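Local coordinates for tyrocidine synthase 2 (Brevibacillus parabrevis, PDB 6TA8), which is a multidomain synthase, represented here by a chain with the two-lobed fold of the condensation-domain family, at residues N47-R52 and E416-L421. Sequence-based numbering, arbitrary orientation.
Sequences NNFTDR and ERVFLL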
loop_
_atom_site.group_PDB
_atom_site.type_symbol
_atom_site.label_atom_id
_atom_site.label_comp_id
_atom_site.label_asym_id
_atom_site.label_seq_id
_atom_site.Cartn_x
_atom_site.Cartn_y
_atom_site.Cartn_z
ATOM N N ASN A 47 10.908 -10.425 7.849
ATOM C CA ASN A 47 11.479 -10.708 6.538
ATOM C C ASN A 47 12.992 -10.526 6.535
ATOM O O ASN A 47 13.685 -11.150 5.722
ATOM C CB ASN A 47 10.837 -9.811 5.482
ATOM C CG ASN A 47 9.610 -10.438 4.855
ATOM O OD1 ASN A 47 9.711 -11.396 4.088
ATOM N ND2 ASN A 47 8.440 -9.898 5.177
ATOM N N ASN A 48 13.514 -9.686 7.430
ATOM C CA ASN A 48 14.946 -9.400 7.526
ATOM C C ASN A 48 15.492 -8.895 6.189
ATOM O O ASN A 48 16.373 -9.497 5.572
ATOM C CB ASN A 48 15.721 -10.630 8.017
ATOM C CG ASN A 48 16.131 -10.518 9.474
ATOM O OD1 ASN A 48 16.997 -9.717 9.826
ATOM N ND2 ASN A 48 15.511 -11.324 10.329
ATOM N N PHE A 49 14.941 -7.767 5.749
ATOM C CA PHE A 49 15.355 -7.169 4.490
ATOM C C PHE A 49 16.781 -6.640 4.583
ATOM O O PHE A 49 17.245 -6.218 5.646
ATOM C CB PHE A 49 14.414 -6.029 4.099
ATOM C CG PHE A 49 13.028 -6.477 3.734
ATOM C CD1 PHE A 49 12.810 -7.259 2.613
ATOM C CD2 PHE A 49 11.939 -6.101 4.505
ATOM C CE1 PHE A 49 11.535 -7.667 2.272
ATOM C CE2 PHE A 49 10.662 -6.504 4.168
ATOM C CZ PHE A 49 10.460 -7.288 3.049
ATOM N N THR A 50 17.480 -6.668 3.451
ATOM C CA THR A 50 18.775 -6.012 3.345
ATOM C C THR A 50 18.556 -4.525 3.102
ATOM O O THR A 50 17.761 -4.142 2.237
ATOM C CB THR A 50 19.604 -6.624 2.217
ATOM O OG1 THR A 50 19.723 -8.037 2.421
ATOM C CG2 THR A 50 20.997 -6.004 2.180
ATOM N N ASP A 51 19.255 -3.691 3.871
ATOM C CA ASP A 51 19.048 -2.244 3.855
ATOM C C ASP A 51 17.578 -1.912 4.108
ATOM O O ASP A 51 16.927 -1.209 3.331
ATOM C CB ASP A 51 19.533 -1.626 2.541
ATOM C CG ASP A 51 20.919 -2.097 2.147
ATOM O OD1 ASP A 51 21.794 -2.201 3.034
ATOM O OD2 ASP A 51 21.135 -2.363 0.947
ATOM N N ARG A 52 17.052 -2.437 5.218
ATOM C CA ARG A 52 15.649 -2.237 5.564
ATOM C C ARG A 52 15.295 -0.770 5.777
ATOM O O ARG A 52 14.107 -0.444 5.865
ATOM C CB ARG A 52 15.302 -3.044 6.816
ATOM C CG ARG A 52 16.017 -2.575 8.069
ATOM C CD ARG A 52 15.881 -3.584 9.194
ATOM N NE ARG A 52 16.248 -3.001 10.481
ATOM C CZ ARG A 52 16.451 -3.701 11.591
ATOM N NH1 ARG A 52 16.323 -5.021 11.581
ATOM N NH2 ARG A 52 16.782 -3.080 12.715
ATOM N N GLU A 416 15.252 -8.086 -0.825
ATOM C CA GLU A 416 14.725 -9.345 -1.329
ATOM C C GLU A 416 13.245 -9.219 -1.669
ATOM O O GLU A 416 12.478 -8.573 -0.951
ATOM C CB GLU A 416 14.929 -10.456 -0.300
ATOM C CG GLU A 416 16.386 -10.735 0.043
ATOM C CD GLU A 416 16.941 -9.779 1.086
ATOM O OE1 GLU A 416 16.191 -8.895 1.548
ATOM O OE2 GLU A 416 18.130 -9.915 1.442
ATOM N N ARG A 417 12.849 -9.846 -2.774
ATOM C CA ARG A 417 11.447 -9.887 -3.161
ATOM C C ARG A 417 10.703 -10.909 -2.311
ATOM O O ARG A 417 11.225 -11.985 -2.009
ATOM C CB ARG A 417 11.307 -10.238 -4.643
ATOM C CG ARG A 417 11.728 -9.127 -5.592
ATOM C CD ARG A 417 11.613 -9.569 -7.043
ATOM N NE ARG A 417 10.325 -10.195 -7.322
ATOM C CZ ARG A 417 9.227 -9.529 -7.664
ATOM N NH1 ARG A 417 9.257 -8.208 -7.771
ATOM N NH2 ARG A 417 8.097 -10.183 -7.901
ATOM N N VAL A 418 9.478 -10.564 -1.926
ATOM C CA VAL A 418 8.662 -11.426 -1.084
ATOM C C VAL A 418 7.645 -12.211 -1.902
ATOM O O VAL A 418 7.434 -13.400 -1.658
ATOM C CB VAL A 418 7.968 -10.592 0.015
ATOM C CG1 VAL A 418 7.034 -11.464 0.842
ATOM C CG2 VAL A 418 9.006 -9.921 0.903
ATOM N N PHE A 419 7.021 -11.570 -2.883
ATOM C CA PHE A 419 5.985 -12.188 -3.696
ATOM C C PHE A 419 6.492 -12.422 -5.112
ATOM O O PHE A 419 7.267 -11.621 -5.647
ATOM C CB PHE A 419 4.725 -11.321 -3.725
ATOM C CG PHE A 419 4.051 -11.199 -2.391
ATOM C CD1 PHE A 419 3.298 -12.245 -1.886
ATOM C CD2 PHE A 419 4.178 -10.044 -1.637
ATOM C CE1 PHE A 419 2.680 -12.141 -0.656
ATOM C CE2 PHE A 419 3.561 -9.933 -0.407
ATOM C CZ PHE A 419 2.810 -10.983 0.085
ATOM N N LEU A 420 6.048 -13.528 -5.711
ATOM C CA LEU A 420 6.443 -13.843 -7.078
ATOM C C LEU A 420 5.871 -12.843 -8.073
ATOM O O LEU A 420 6.504 -12.555 -9.095
ATOM C CB LEU A 420 5.998 -15.263 -7.428
ATOM C CG LEU A 420 6.513 -15.867 -8.732
ATOM C CD1 LEU A 420 7.187 -17.196 -8.453
ATOM C CD2 LEU A 420 5.367 -16.041 -9.710
ATOM N N LEU A 421 4.685 -12.305 -7.795
ATOM C CA LEU A 421 4.049 -11.316 -8.653
ATOM C C LEU A 421 3.320 -10.302 -7.787
ATOM O O LEU A 421 2.514 -10.683 -6.933
ATOM C CB LEU A 421 3.065 -11.971 -9.630
ATOM C CG LEU A 421 3.627 -12.881 -10.722
ATOM C CD1 LEU A 421 2.495 -13.545 -11.490
ATOM C CD2 LEU A 421 4.537 -12.104 -11.664
#
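The carboxylate of Glu-416 takes two hydrogen bonds from one residue, Thr-50. Thr-50 N donates to the syn lone pair of Glu-416 OE1 at 3.2 Å, with an N-H...O angle of 156°. Thr-50 OG1 donates to Glu-416 OE2 at 2.7 Å. This hydroxyl also comes from the syn side, 20° out of the carboxylate plane. Each oxygen thus has its own donor, which limits rotation of the carboxylate. The Glu-416 chain is bent at chi2, which swings its end toward Thr-50.

Phe-49 lies alongside this glutamate, its ring plane 28° from the carboxylate plane. The edge of the ring meets the backbone, with CE1 3.5 Å from Glu-416 O. Val-418 CG2 reaches the same edge, 3.7 Å from Phe-49 CE1. That methyl also lies 3.6 Å from Asn-47 OD1. Asn-47 CB covers one face of the Phe-49 ring, offset toward the rim. The amide of Asn-47 is held through ND2 by Trp-43 O.

Further out, the Phe-49 ring stacks on Trp-55 and meets that of Phe-44. Asp-51 OD2 and Ser-412 OG are hydrogen-bonded, a second tie between the two loops. This surface contact joins the loop between helix 39-46 and strand 56-63 to the loop leading into strand 421-428. As in condensation domains generally, these strands belong to sheets in different lobes. Strand 401-402 pairs with strand 56-63, so the chain through Glu-416 is returning between lobes, and the contact is part of that bridge.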